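PDB 5A0N: protein F2 like fibronectin-binding protein from Streptococcus pneumoniae, which probably acts as a surface adhesin whose N-terminal thioester domain uses an internal thioester to attach covalently to host targets. Local coordinates for residues L117-P120 with T121-V124. Numbering follows the deposited sequence.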
# COMPACT_ATOMS: atom_id res chain seq x y z
N LEU A 117 -4.85 -8.56 1.13
CA LEU A 117 -4.82 -9.37 2.34
C LEU A 117 -5.48 -10.73 2.18
O LEU A 117 -4.96 -11.73 2.66
CB LEU A 117 -5.54 -8.63 3.49
CG LEU A 117 -5.58 -9.32 4.84
CD1 LEU A 117 -4.22 -9.31 5.54
CD2 LEU A 117 -6.63 -8.70 5.76
N LYS A 118 -6.66 -10.75 1.54
CA LYS A 118 -7.54 -11.92 1.56
C LYS A 118 -7.85 -12.47 0.16
O LYS A 118 -8.17 -13.65 0.02
CB LYS A 118 -8.85 -11.58 2.33
CG LYS A 118 -9.86 -12.73 2.47
CD LYS A 118 -9.30 -13.98 3.15
N ASP A 119 -7.85 -11.62 -0.84
CA ASP A 119 -8.15 -12.03 -2.23
C ASP A 119 -9.48 -12.79 -2.32
O ASP A 119 -9.53 -13.96 -2.73
CB ASP A 119 -6.97 -12.83 -2.78
CG ASP A 119 -7.02 -13.03 -4.29
OD1 ASP A 119 -7.83 -12.38 -4.97
OD2 ASP A 119 -6.23 -13.86 -4.78
N PRO A 120 -10.59 -12.11 -1.97
CA PRO A 120 -11.91 -12.78 -1.89
C PRO A 120 -12.36 -13.37 -3.20
O PRO A 120 -13.16 -14.30 -3.19
CB PRO A 120 -12.86 -11.64 -1.44
CG PRO A 120 -12.17 -10.39 -1.84
CD PRO A 120 -10.70 -10.68 -1.63
N THR A 121 -11.90 -12.83 -4.33
CA THR A 121 -12.33 -13.33 -5.65
C THR A 121 -11.25 -14.16 -6.35
O THR A 121 -11.36 -14.47 -7.53
CB THR A 121 -12.83 -12.19 -6.56
OG1 THR A 121 -11.75 -11.31 -6.87
CG2 THR A 121 -13.97 -11.41 -5.88
N ASP A 122 -10.19 -14.54 -5.62
CA ASP A 122 -9.19 -15.47 -6.15
C ASP A 122 -8.55 -14.95 -7.45
O ASP A 122 -8.38 -15.67 -8.43
CB ASP A 122 -9.77 -16.88 -6.33
CG ASP A 122 -9.66 -17.70 -5.08
OD1 ASP A 122 -8.59 -17.67 -4.46
OD2 ASP A 122 -10.64 -18.38 -4.76
N ILE A 123 -8.12 -13.70 -7.40
CA ILE A 123 -7.38 -13.11 -8.50
C ILE A 123 -6.02 -13.77 -8.64
O ILE A 123 -5.55 -14.02 -9.76
CB ILE A 123 -7.26 -11.59 -8.33
CG1 ILE A 123 -8.67 -10.98 -8.38
CG2 ILE A 123 -6.32 -10.98 -9.35
CD1 ILE A 123 -8.73 -9.53 -8.03
N VAL A 124 -5.33 -13.98 -7.51
CA VAL A 124 -3.98 -14.53 -7.60
C VAL A 124 -3.95 -15.92 -8.25
O VAL A 124 -3.13 -16.16 -9.14
CB VAL A 124 -3.29 -14.52 -6.24
CG1 VAL A 124 -1.97 -15.30 -6.29
CG2 VAL A 124 -3.04 -13.09 -5.80
O HOH W 1 -10.03 -10.64 -4.75
O HOH W 2 -6.13 -16.52 -5.21
O HOH W 3 -8.77 -16.43 -1.73
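Asp119 receives the backbone N-H groups of Ile123 and Val124 on its carboxylate, a local contact in the tight link between helix 105-118 and helix 123-128. With positive phi (53°), Asp119 breaks from the first helix, and a type I beta turn runs from it to Asp122, closed by Asp122 N to Asp119 O at 3.0 Å. Because CG lies anti to the backbone N (chi1 -167°), the carboxylate reaches the N-terminal amides of helix 123-128. Its two oxygens divide the work: OD1 takes Ile123 N at 2.8 Å and OD2 takes Val124 N at 2.9 Å, both on the syn side and within 18° of the carboxylate plane. Two anchors and a water on each oxygen should limit rotation of the group. Water 1, at OD1, also accepts from Thr121 N, while water 2 bridges OD2 to Asp122 OD1, 4.5 Å away; the amides and helix N-terminus probably ease this like-charge approach. Ile123 and Val124 pack on Phe139 of helix 132-152, and Thr121 OG1 bonds Asp182. Asp122, at the N-cap position, makes no capping bond with its side chain; instead a carboxylate from the preceding turn binds the helix N-terminus, accepting its first two N-H groups, within the adhesin's helical insertion.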